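Enoyl-CoA hydratase/isomerase family protein (Pseudomonas syringae pv. tomato, PDB 3OT6) probably catalyses a crotonase-type reaction on an acyl-CoA thioester, such as hydration or double-bond isomerisation of an enoyl-CoA. Local coordinates at residues Ala17-Asn22 / Ile35-Ala40; Ala39-Ala44 / Ala49-Thr54; Gln82-Ala87 / His140-Glu145; Pro96-Cys101 / Leu191-Gln196; Lys108-Leu113 / Ala174-Lys179. All coordinates share one frame; numbering follows the deposited sequence.

Contacts 1 and 2 share A39 and A40 of helix 31-46 and belong to one beta-alpha-beta unit; their centres lie about 6 Å apart. Contact 4 covers the other face of the same sheet, its centre about 12 Å from that of contact 2, with V53 N probably hydrogen-bonded to I98 O (2.7 Å). Contact 5 meets contact 4 where V99 packs on L113, and contact 3 where K108 reaches G83; its helix 108-113 begins, as in crotonase relatives, probably beside the oxyanion hole. Contacts 3 and 4 are farthest apart, about 23 Å between centres. Small diols, probably from the crystallisation liquor, sit near A40 of contact 1 and H140 of contact 3 and may mark pockets.

Contact 1. Residues Ala17-Asn22 / Ile35-Ala40; sequences ATLTLN and IAFNAA
L19 and L21 of strand 16-21 meet F37 and A40 of helix 31-46, the first strand-helix pairing of a beta-alpha-beta unit in the crotonase fold. The two short segments run almost exactly antiparallel, at 174°, as expected when a chain leaves a strand and returns along a helix lying over the sheet. Their axes come within 10.0 Å, ordinary spacing for a helix packed on a sheet through one layer of side chains.

Along the strand, L19 makes the principal contact. Its CG stands anti to its own carbonyl carbon (chi1 -77°), and the branch ending in CD2 reaches the helix, with CD2 3.5 Å from A40 CB. CG is almost as close to the same methyl, at 3.7 Å. Alanine suits this helix position because its short side chain lets the leucine come close to the backbone; the A40 CB also lies near a bound diol. The same L19 CD2 also lies obliquely to the F37 ring, nearest F37 CD2, at the loose distance of 4.4 Å.

Two residues on, L21 brings the next apolar group, its CD1 approaching the ring from another direction. F37 is therefore flanked by two leucines of one strand, and its ring also packs on V53 of strand 50-54, so a single large aromatic spans neighbouring strands beneath the helix. No hydrogen bond crosses between the segments; the seal is wholly apolar. At its far end, L21 CD1 stands 4.4 Å from F37 CE1.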
# COMPACT_ATOMS: atom_id res chain seq x y z
N ALA A 17 15.05 -4.11 -3.95
CA ALA A 17 15.00 -3.99 -2.48
C ALA A 17 13.66 -4.54 -1.97
O ALA A 17 12.59 -3.97 -2.28
CB ALA A 17 15.20 -2.53 -2.04
N THR A 18 13.70 -5.66 -1.25
CA THR A 18 12.53 -6.25 -0.64
C THR A 18 12.35 -5.60 0.71
O THR A 18 13.28 -5.65 1.54
CB THR A 18 12.65 -7.75 -0.49
OG1 THR A 18 12.85 -8.35 -1.77
CG2 THR A 18 11.37 -8.31 0.07
N LEU A 19 11.18 -4.97 0.91
CA LEU A 19 10.72 -4.40 2.21
C LEU A 19 9.69 -5.34 2.79
O LEU A 19 8.60 -5.55 2.21
CB LEU A 19 10.17 -3.00 2.02
CG LEU A 19 11.25 -1.87 1.84
CD1 LEU A 19 12.24 -2.11 0.69
CD2 LEU A 19 10.65 -0.52 1.68
N THR A 20 10.06 -6.01 3.88
CA THR A 20 9.19 -7.04 4.44
C THR A 20 8.57 -6.48 5.70
O THR A 20 9.31 -6.13 6.63
CB THR A 20 9.92 -8.31 4.77
OG1 THR A 20 10.55 -8.81 3.58
CG2 THR A 20 8.92 -9.35 5.25
N LEU A 21 7.25 -6.29 5.70
CA LEU A 21 6.62 -5.81 6.89
C LEU A 21 6.43 -7.01 7.78
O LEU A 21 6.03 -8.08 7.30
CB LEU A 21 5.26 -5.20 6.56
CG LEU A 21 4.34 -4.75 7.69
CD1 LEU A 21 4.97 -3.76 8.72
CD2 LEU A 21 3.03 -4.22 7.11
N ASN A 22 6.74 -6.85 9.05
CA ASN A 22 6.56 -7.91 10.02
C ASN A 22 6.23 -7.35 11.44
O ASN A 22 7.13 -7.09 12.26
CB ASN A 22 7.81 -8.79 10.01
CG ASN A 22 7.75 -9.90 11.02
OD1 ASN A 22 6.68 -10.23 11.56
ND2 ASN A 22 8.90 -10.47 11.32
N ILE A 35 7.43 4.88 10.34
CA ILE A 35 8.77 5.34 10.50
C ILE A 35 9.75 4.29 9.89
O ILE A 35 10.66 4.63 9.12
CB ILE A 35 9.09 5.56 11.96
CG1 ILE A 35 8.31 6.79 12.47
CG2 ILE A 35 10.58 5.83 12.08
CD1 ILE A 35 8.39 6.99 13.95
N ALA A 36 9.54 3.03 10.21
CA ALA A 36 10.36 1.98 9.62
C ALA A 36 10.27 2.10 8.13
O ALA A 36 11.31 2.07 7.49
CB ALA A 36 9.92 0.59 10.09
N PHE A 37 9.05 2.23 7.57
CA PHE A 37 8.81 2.28 6.10
C PHE A 37 9.53 3.46 5.47
O PHE A 37 10.17 3.31 4.46
CB PHE A 37 7.30 2.38 5.75
CG PHE A 37 6.71 1.12 5.28
CD1 PHE A 37 5.69 0.51 6.01
CD2 PHE A 37 7.18 0.51 4.10
CE1 PHE A 37 5.15 -0.71 5.59
CE2 PHE A 37 6.68 -0.68 3.67
CZ PHE A 37 5.65 -1.33 4.43
N ASN A 38 9.41 4.65 6.05
CA ASN A 38 10.13 5.79 5.55
C ASN A 38 11.66 5.57 5.55
O ASN A 38 12.33 6.02 4.58
CB ASN A 38 9.75 7.03 6.32
CG ASN A 38 8.34 7.51 5.96
OD1 ASN A 38 8.03 7.73 4.77
ND2 ASN A 38 7.47 7.67 6.97
N ALA A 39 12.18 4.86 6.56
CA ALA A 39 13.60 4.66 6.69
C ALA A 39 14.00 3.66 5.63
O ALA A 39 15.01 3.82 4.99
CB ALA A 39 13.98 4.16 8.07
N ALA A 40 13.14 2.69 5.37
CA ALA A 40 13.47 1.67 4.38
C ALA A 40 13.42 2.27 3.01
O ALA A 40 14.07 1.76 2.12
CB ALA A 40 12.55 0.41 4.46

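Contact 2. Residues Ala39-Ala44 / Ala49-Thr54; sequences AALDQA and AIVIVT
A44 and V51 face each other directly: the CB of the alanine points at the strand and the CB of V51 points back at the helix, so that A44 CB and V51 CG2 meet at 3.5 Å. V51 holds CG1 anti to its backbone N (chi1 168°), which turns the other methyl, CG2, to the helix. L41, one turn earlier, sets off along a different line but bends its end inward, its CD2 coming within 4.3 Å of the same CG2. One valine methyl thus lies against two residues of helix 31-46. The beta-branched shape suits the strand, while the small alanine permits close approach where the chain reverses.

This is the helix-to-strand return of the beta-alpha-beta unit. The connection is tied by a nearly straight bond, A49 N to A44 O (3.1 Å, 173° at the hydrogen), with the donor close to the line of the carbonyl. A water also gives a weak bond to A44 O and a firmer one, 2.6 Å, to A49 O. A carbonyl of the last helical turns is therefore gripped by a backbone N-H and, more loosely, a water, which implies that its polarity is met right beside an apolar seam.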
# COMPACT_ATOMS: atom_id res chain seq x y z
N ALA A 39 12.18 4.86 6.56
CA ALA A 39 13.60 4.66 6.69
C ALA A 39 14.00 3.66 5.63
O ALA A 39 15.01 3.82 4.99
CB ALA A 39 13.98 4.16 8.07
N ALA A 40 13.14 2.69 5.37
CA ALA A 40 13.47 1.67 4.38
C ALA A 40 13.42 2.27 3.01
O ALA A 40 14.07 1.76 2.12
CB ALA A 40 12.55 0.41 4.46
N LEU A 41 12.66 3.32 2.82
CA LEU A 41 12.45 3.83 1.46
C LEU A 41 13.51 4.82 1.19
O LEU A 41 13.89 4.98 0.05
CB LEU A 41 11.05 4.47 1.26
CG LEU A 41 9.83 3.53 1.04
CD1 LEU A 41 8.52 4.30 1.27
CD2 LEU A 41 9.84 2.82 -0.34
N ASP A 42 13.98 5.49 2.24
CA ASP A 42 15.14 6.33 2.14
C ASP A 42 16.31 5.52 1.58
O ASP A 42 17.02 6.00 0.69
CB ASP A 42 15.50 6.90 3.49
CG ASP A 42 14.54 8.02 3.91
OD1 ASP A 42 13.86 8.61 3.05
OD2 ASP A 42 14.41 8.28 5.12
N GLN A 43 16.45 4.30 2.08
CA GLN A 43 17.56 3.46 1.78
C GLN A 43 17.39 3.01 0.35
O GLN A 43 18.36 3.04 -0.42
CB GLN A 43 17.60 2.27 2.74
CG GLN A 43 18.81 1.36 2.52
CD GLN A 43 20.16 2.13 2.60
OE1 GLN A 43 20.36 2.96 3.48
NE2 GLN A 43 21.04 1.87 1.66
N ALA A 44 16.15 2.63 -0.02
CA ALA A 44 15.83 2.17 -1.38
C ALA A 44 16.10 3.26 -2.41
O ALA A 44 16.48 2.94 -3.51
CB ALA A 44 14.37 1.68 -1.47
N ALA A 49 16.87 1.33 -6.17
CA ALA A 49 16.41 -0.02 -6.41
C ALA A 49 14.93 -0.10 -6.86
O ALA A 49 14.11 0.72 -6.43
CB ALA A 49 16.64 -0.87 -5.13
N ILE A 50 14.60 -1.08 -7.68
CA ILE A 50 13.24 -1.49 -7.77
C ILE A 50 12.75 -2.02 -6.39
O ILE A 50 13.45 -2.83 -5.75
CB ILE A 50 13.07 -2.52 -8.88
CG1 ILE A 50 13.31 -1.80 -10.21
CG2 ILE A 50 11.61 -3.05 -8.87
CD1 ILE A 50 13.56 -2.73 -11.39
N VAL A 51 11.61 -1.52 -5.89
CA VAL A 51 11.17 -1.86 -4.52
C VAL A 51 10.09 -2.90 -4.63
O VAL A 51 9.24 -2.83 -5.53
CB VAL A 51 10.59 -0.65 -3.75
CG1 VAL A 51 9.90 -1.12 -2.47
CG2 VAL A 51 11.72 0.43 -3.40
N ILE A 52 10.19 -3.93 -3.79
CA ILE A 52 9.11 -4.95 -3.57
C ILE A 52 8.65 -4.86 -2.09
O ILE A 52 9.43 -5.16 -1.20
CB ILE A 52 9.59 -6.37 -3.78
CG1 ILE A 52 9.93 -6.63 -5.21
CG2 ILE A 52 8.44 -7.35 -3.49
CD1 ILE A 52 10.34 -8.16 -5.46
N VAL A 53 7.42 -4.43 -1.82
CA VAL A 53 6.89 -4.39 -0.47
C VAL A 53 6.08 -5.68 -0.32
O VAL A 53 5.29 -6.02 -1.20
CB VAL A 53 5.96 -3.15 -0.23
CG1 VAL A 53 5.35 -3.17 1.18
CG2 VAL A 53 6.69 -1.84 -0.41
N THR A 54 6.28 -6.41 0.77
CA THR A 54 5.54 -7.65 1.04
C THR A 54 5.29 -7.79 2.55
O THR A 54 5.78 -6.99 3.35
CB THR A 54 6.30 -8.92 0.43
OG1 THR A 54 5.37 -10.03 0.34
CG2 THR A 54 7.52 -9.36 1.28
O HOH W 1 14.01 2.62 -4.72

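Contact 3. Residues Gln82-Ala87 / His140-Glu145; sequences QGSTLA and HHAGIE
S84 presents its hydroxyl to A142 and H140. S84 OG lies 3.4 Å from A142 CB, a close approach that the small alanine methyl allows, and it sits at the edge of the H140 ring, near the ring plane. No direct hydrogen bond crosses. Instead a water bridges the two polar groups: it donates to S84 OG at 2.8 Å and stands 2.7 Å from H140 NE2, in the plane of the imidazole. The hydroxyl has a further partner in its own helix, the carbonyl of V80 one turn earlier, which a serine can reach from a buried helical position.

H140 occupies the N-cap position of helix 141-150, which here packs beside helix 73-91 within the crotonase-family domain. With CG between the backbone N and the carbonyl carbon (chi1 57°), its ring folds back over the first turn, and G143 N lies 3.5 Å above one ring face, over the centre. Glycine suits that spot because a side-chain carbon there would run into H140 CE1.

Farther out, D227 of helix 202-230 receives H141 N and A142 N on its two carboxylate oxygens, fixing the start of the helix. A bound diol lies beside the H140 side chain, and on the other helix G83 O is weakly bonded to K108 NZ.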
# COMPACT_ATOMS: atom_id res chain seq x y z
N GLN A 82 0.09 10.31 8.78
CA GLN A 82 1.41 9.75 8.47
C GLN A 82 1.22 8.67 7.44
O GLN A 82 2.01 8.51 6.52
CB GLN A 82 2.03 9.09 9.68
CG GLN A 82 2.61 9.90 10.80
CD GLN A 82 3.06 8.85 11.94
OE1 GLN A 82 2.27 8.57 12.88
NE2 GLN A 82 4.30 8.21 11.81
N GLY A 83 0.17 7.88 7.60
CA GLY A 83 -0.04 6.78 6.73
C GLY A 83 -0.43 7.24 5.32
O GLY A 83 -0.01 6.61 4.32
N SER A 84 -1.28 8.28 5.24
CA SER A 84 -1.62 8.90 3.97
C SER A 84 -0.41 9.57 3.29
O SER A 84 -0.28 9.52 2.05
CB SER A 84 -2.68 9.97 4.19
OG SER A 84 -3.82 9.34 4.72
N THR A 85 0.44 10.26 4.11
CA THR A 85 1.69 10.89 3.66
C THR A 85 2.60 9.78 3.07
O THR A 85 3.21 9.99 1.98
CB THR A 85 2.41 11.61 4.85
OG1 THR A 85 1.64 12.75 5.30
CG2 THR A 85 3.81 12.04 4.47
N LEU A 86 2.62 8.60 3.72
CA LEU A 86 3.38 7.46 3.21
C LEU A 86 2.78 6.98 1.90
O LEU A 86 3.53 6.65 0.98
CB LEU A 86 3.49 6.29 4.23
CG LEU A 86 4.02 4.95 3.72
CD1 LEU A 86 5.55 5.06 3.34
CD2 LEU A 86 3.84 3.79 4.71
N ALA A 87 1.44 6.94 1.79
CA ALA A 87 0.84 6.55 0.49
C ALA A 87 1.28 7.56 -0.62
O ALA A 87 1.61 7.17 -1.74
CB ALA A 87 -0.74 6.44 0.57
N HIS A 140 -11.96 8.41 5.15
CA HIS A 140 -11.26 9.66 5.01
C HIS A 140 -11.04 10.04 3.55
O HIS A 140 -11.04 9.19 2.66
CB HIS A 140 -9.93 9.61 5.79
CG HIS A 140 -9.00 8.48 5.39
ND1 HIS A 140 -9.42 7.19 5.19
CD2 HIS A 140 -7.66 8.46 5.23
CE1 HIS A 140 -8.38 6.42 4.91
NE2 HIS A 140 -7.30 7.17 4.92
N HIS A 141 -10.88 11.33 3.28
CA HIS A 141 -10.61 11.78 1.93
C HIS A 141 -9.42 11.07 1.25
O HIS A 141 -9.55 10.61 0.12
CB HIS A 141 -10.47 13.30 1.87
CG HIS A 141 -11.76 14.02 2.00
ND1 HIS A 141 -12.76 13.96 1.05
CD2 HIS A 141 -12.24 14.82 2.99
CE1 HIS A 141 -13.78 14.72 1.43
NE2 HIS A 141 -13.48 15.25 2.60
N ALA A 142 -8.30 10.96 1.92
CA ALA A 142 -7.15 10.30 1.34
C ALA A 142 -7.51 8.91 0.80
O ALA A 142 -7.14 8.57 -0.32
CB ALA A 142 -6.01 10.22 2.34
N GLY A 143 -8.23 8.10 1.59
CA GLY A 143 -8.53 6.75 1.18
C GLY A 143 -9.52 6.77 0.02
O GLY A 143 -9.42 5.98 -0.95
N ILE A 144 -10.50 7.64 0.10
CA ILE A 144 -11.49 7.71 -0.97
C ILE A 144 -10.72 7.96 -2.25
O ILE A 144 -10.94 7.28 -3.26
CB ILE A 144 -12.46 8.85 -0.73
CG1 ILE A 144 -13.45 8.49 0.42
CG2 ILE A 144 -13.11 9.23 -2.05
CD1 ILE A 144 -14.24 9.67 0.99
N GLU A 145 -9.80 8.92 -2.18
CA GLU A 145 -9.08 9.41 -3.34
C GLU A 145 -8.03 8.40 -3.89
O GLU A 145 -7.89 8.26 -5.12
CB GLU A 145 -8.48 10.81 -3.09
CG GLU A 145 -9.55 11.97 -2.95
CD GLU A 145 -10.67 11.93 -4.02
OE1 GLU A 145 -10.38 11.55 -5.17
OE2 GLU A 145 -11.86 12.25 -3.70
O HOH W 2 -4.61 6.74 5.22

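Contact 4. Residues Pro96-Cys101 / Leu191-Gln196; sequences PIIVAC and LAVAAQ
I98 lays the end of its side chain on a flat group of the helix, the peptide joining V193 to A194. Its CD1 stands 3.6 Å from A194 N and nearly straight above it, so the methyl rests on one face of that amide instead of coming in at its edge. The two side chains next to this peptide meet the same atom: V193 CG1 lies 3.9 Å from I98 CD1, and A194 CB lies 3.8 Å from it. One terminal methyl thus touches backbone, valine and alanine together.

The reach comes from an extended isoleucine. CG1 is anti to the carbonyl carbon (chi1 -55°), and CD1 continues outward with chi2 at 173°. The longer branch of isoleucine, CG1-CD1, suits a strand residue that must reach a helix, while the branching at CB suits the strand itself; the nearest CA atoms, those of I98 and A194, are still 7.7 Å apart. Alanine, in turn, lets the methyl come down to the helix backbone.

In the crotonase fold the main sheet has helices on both of its faces, and helix 186-197 packs on the one that I98 shares with I50 and I52 of the adjacent strand. Helix 31-46 lies on the other. I98 also packs on L197 of the helix, while V99, the next residue along the strand, turns to L113 of helix 108-113.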
# COMPACT_ATOMS: atom_id res chain seq x y z
N PRO A 96 10.28 2.14 -9.40
CA PRO A 96 9.05 1.39 -9.38
C PRO A 96 8.83 0.71 -8.02
O PRO A 96 9.77 0.17 -7.44
CB PRO A 96 9.28 0.35 -10.50
CG PRO A 96 10.20 1.09 -11.51
CD PRO A 96 11.16 1.71 -10.51
N ILE A 97 7.60 0.77 -7.50
CA ILE A 97 7.21 -0.01 -6.34
C ILE A 97 6.24 -1.15 -6.70
O ILE A 97 5.15 -0.93 -7.30
CB ILE A 97 6.65 0.87 -5.23
CG1 ILE A 97 7.68 1.94 -4.84
CG2 ILE A 97 6.34 0.02 -3.96
CD1 ILE A 97 7.21 2.88 -3.74
N ILE A 98 6.67 -2.38 -6.38
CA ILE A 98 5.87 -3.59 -6.51
C ILE A 98 5.35 -3.91 -5.13
O ILE A 98 6.08 -3.85 -4.12
CB ILE A 98 6.70 -4.76 -7.03
CG1 ILE A 98 7.38 -4.39 -8.35
CG2 ILE A 98 5.85 -5.99 -7.28
CD1 ILE A 98 8.42 -5.50 -8.90
N VAL A 99 4.07 -4.21 -5.06
CA VAL A 99 3.53 -4.73 -3.80
C VAL A 99 3.17 -6.16 -4.10
O VAL A 99 2.42 -6.46 -5.07
CB VAL A 99 2.30 -3.93 -3.26
CG1 VAL A 99 1.71 -4.62 -1.99
CG2 VAL A 99 2.73 -2.52 -2.95
N ALA A 100 3.76 -7.04 -3.29
CA ALA A 100 3.60 -8.47 -3.43
C ALA A 100 2.78 -8.91 -2.24
O ALA A 100 3.32 -9.06 -1.10
CB ALA A 100 4.96 -9.15 -3.41
N CYS A 101 1.49 -9.16 -2.45
CA CYS A 101 0.62 -9.36 -1.32
C CYS A 101 0.50 -10.85 -1.00
O CYS A 101 -0.01 -11.59 -1.82
CB CYS A 101 -0.74 -8.69 -1.59
SG CYS A 101 -2.03 -9.30 -0.52
N LEU A 191 9.96 -10.97 -8.64
CA LEU A 191 11.25 -10.82 -9.35
C LEU A 191 11.10 -10.81 -10.88
O LEU A 191 11.82 -10.10 -11.59
CB LEU A 191 12.28 -11.84 -8.86
CG LEU A 191 12.59 -11.69 -7.36
CD1 LEU A 191 13.52 -12.80 -6.87
CD2 LEU A 191 13.21 -10.33 -7.06
N ALA A 192 10.16 -11.56 -11.40
CA ALA A 192 10.00 -11.54 -12.83
C ALA A 192 9.48 -10.17 -13.36
O ALA A 192 9.88 -9.75 -14.46
CB ALA A 192 9.07 -12.69 -13.25
N VAL A 193 8.58 -9.51 -12.61
CA VAL A 193 8.09 -8.17 -12.92
C VAL A 193 9.20 -7.15 -12.69
O VAL A 193 9.39 -6.22 -13.48
CB VAL A 193 6.89 -7.80 -12.02
CG1 VAL A 193 6.52 -6.29 -12.20
CG2 VAL A 193 5.70 -8.67 -12.37
N ALA A 194 9.92 -7.31 -11.60
CA ALA A 194 11.09 -6.48 -11.36
C ALA A 194 12.06 -6.58 -12.55
O ALA A 194 12.58 -5.55 -12.99
CB ALA A 194 11.76 -6.88 -10.11
N ALA A 195 12.28 -7.80 -13.08
CA ALA A 195 13.22 -7.99 -14.16
C ALA A 195 12.76 -7.18 -15.36
O ALA A 195 13.60 -6.58 -16.04
CB ALA A 195 13.40 -9.51 -14.51
N GLN A 196 11.44 -7.15 -15.62
CA GLN A 196 10.92 -6.36 -16.75
C GLN A 196 10.98 -4.85 -16.49
O GLN A 196 11.11 -4.06 -17.43
CB GLN A 196 9.50 -6.78 -17.17
CG GLN A 196 9.37 -8.25 -17.66
CD GLN A 196 10.26 -8.55 -18.90
OE1 GLN A 196 11.25 -9.32 -18.81
NE2 GLN A 196 9.92 -7.91 -20.04

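Contact 5. Residues Lys108-Leu113 / Ala174-Lys179; sequences KGAFLL and AGFLDK
L113 is the main bump: it fills a hollow formed by the backbone carbonyl and CB of F176 and the end of L177. Its base is pressed closest, L113 CB to F176 O at 3.3 Å. Higher up the side chain divides over the hollow, L113 CD1 lying 4.2 Å from F176 CB while CD2 meets L177 CD2 at 3.8 Å. The two leucines cross at a slant, so their branch tips touch without lying alongside each other. A second, shallower fit lies one turn back, where A110 CB sits obliquely against the F176 ring, 3.9 Å from CE1. A small alanine there lets the broad aromatic lie close to helix 108-113.

G175 ends helix 168-174 in a Schellman motif, with a positive phi of 113° that glycine accepts readily, and the chain then brings the F176 ring and the end of L177 against the helix. In crotonase relatives the start of the helix equivalent to 108-113 lies at the oxyanion hole.

I128 of strand 128-129 touches L113, F176 and L177. R119 of strand 118-122 bonds both L113 O and G175 O and makes a salt bridge to D178, and S159 of helix 153-160 packs on F176.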
# COMPACT_ATOMS: atom_id res chain seq x y z
N LYS A 108 -6.17 0.02 5.49
CA LYS A 108 -4.86 0.59 5.10
C LYS A 108 -4.00 -0.48 4.43
O LYS A 108 -3.28 -0.18 3.47
CB LYS A 108 -4.12 1.26 6.29
CG LYS A 108 -2.82 2.02 5.90
CD LYS A 108 -3.13 3.35 5.12
CE LYS A 108 -1.88 4.03 4.41
NZ LYS A 108 -2.48 5.15 3.47
N GLY A 109 -4.08 -1.72 4.86
CA GLY A 109 -3.31 -2.73 4.14
C GLY A 109 -3.73 -2.79 2.66
O GLY A 109 -2.90 -3.01 1.77
N ALA A 110 -5.01 -2.62 2.37
CA ALA A 110 -5.37 -2.60 0.96
C ALA A 110 -5.01 -1.23 0.30
O ALA A 110 -4.81 -1.18 -0.93
CB ALA A 110 -6.85 -2.98 0.73
N PHE A 111 -4.95 -0.15 1.08
CA PHE A 111 -4.42 1.08 0.54
C PHE A 111 -2.98 1.00 0.08
O PHE A 111 -2.56 1.74 -0.81
CB PHE A 111 -4.64 2.25 1.47
CG PHE A 111 -6.08 2.71 1.46
CD1 PHE A 111 -6.69 3.10 0.26
CD2 PHE A 111 -6.83 2.71 2.62
CE1 PHE A 111 -8.06 3.53 0.24
CE2 PHE A 111 -8.15 3.11 2.62
CZ PHE A 111 -8.79 3.51 1.44
N LEU A 112 -2.20 0.09 0.65
CA LEU A 112 -0.83 -0.02 0.20
C LEU A 112 -0.81 -0.48 -1.25
O LEU A 112 0.07 -0.03 -1.99
CB LEU A 112 -0.01 -0.99 1.04
CG LEU A 112 0.17 -0.67 2.51
CD1 LEU A 112 1.05 -1.81 3.13
CD2 LEU A 112 0.82 0.65 2.63
N LEU A 113 -1.73 -1.39 -1.64
CA LEU A 113 -1.83 -1.85 -3.05
C LEU A 113 -2.26 -0.76 -4.06
O LEU A 113 -1.99 -0.85 -5.29
CB LEU A 113 -2.76 -3.07 -3.19
CG LEU A 113 -2.52 -4.31 -2.29
CD1 LEU A 113 -3.85 -5.06 -2.11
CD2 LEU A 113 -1.43 -5.17 -2.93
N ALA A 174 -11.23 -5.92 -9.47
CA ALA A 174 -11.61 -4.56 -8.97
C ALA A 174 -10.47 -3.50 -9.07
O ALA A 174 -10.75 -2.30 -9.01
CB ALA A 174 -12.20 -4.59 -7.53
N GLY A 175 -9.22 -3.94 -9.17
CA GLY A 175 -8.11 -3.01 -9.31
C GLY A 175 -7.13 -2.96 -8.15
O GLY A 175 -6.17 -2.17 -8.19
N PHE A 176 -7.36 -3.78 -7.12
CA PHE A 176 -6.39 -3.92 -6.03
C PHE A 176 -5.12 -4.62 -6.51
O PHE A 176 -4.03 -4.33 -5.96
CB PHE A 176 -6.98 -4.66 -4.84
CG PHE A 176 -8.04 -3.87 -4.12
CD1 PHE A 176 -7.68 -2.90 -3.18
CD2 PHE A 176 -9.40 -4.11 -4.37
CE1 PHE A 176 -8.68 -2.12 -2.55
CE2 PHE A 176 -10.40 -3.34 -3.72
CZ PHE A 176 -10.03 -2.35 -2.82
N LEU A 177 -5.26 -5.51 -7.51
CA LEU A 177 -4.15 -6.40 -7.94
C LEU A 177 -4.03 -6.32 -9.44
O LEU A 177 -5.01 -6.11 -10.10
CB LEU A 177 -4.45 -7.86 -7.53
CG LEU A 177 -4.47 -8.23 -6.03
CD1 LEU A 177 -4.69 -9.73 -5.82
CD2 LEU A 177 -3.21 -7.71 -5.20
N ASP A 178 -2.84 -6.51 -9.98
CA ASP A 178 -2.65 -6.66 -11.45
C ASP A 178 -2.44 -8.13 -11.83
O ASP A 178 -2.58 -8.51 -13.01
CB ASP A 178 -1.46 -5.78 -11.93
CG ASP A 178 -1.58 -4.33 -11.44
OD1 ASP A 178 -2.64 -3.73 -11.77
OD2 ASP A 178 -0.68 -3.81 -10.69
N LYS A 179 -2.12 -8.97 -10.84
CA LYS A 179 -1.80 -10.35 -11.13
C LYS A 179 -2.01 -11.21 -9.91
O LYS A 179 -1.68 -10.80 -8.77
CB LYS A 179 -0.32 -10.48 -11.63
CG LYS A 179 0.09 -11.83 -12.19
CD LYS A 179 1.63 -11.87 -12.51
CE LYS A 179 1.99 -11.22 -13.85
NZ LYS A 179 1.10 -11.70 -15.01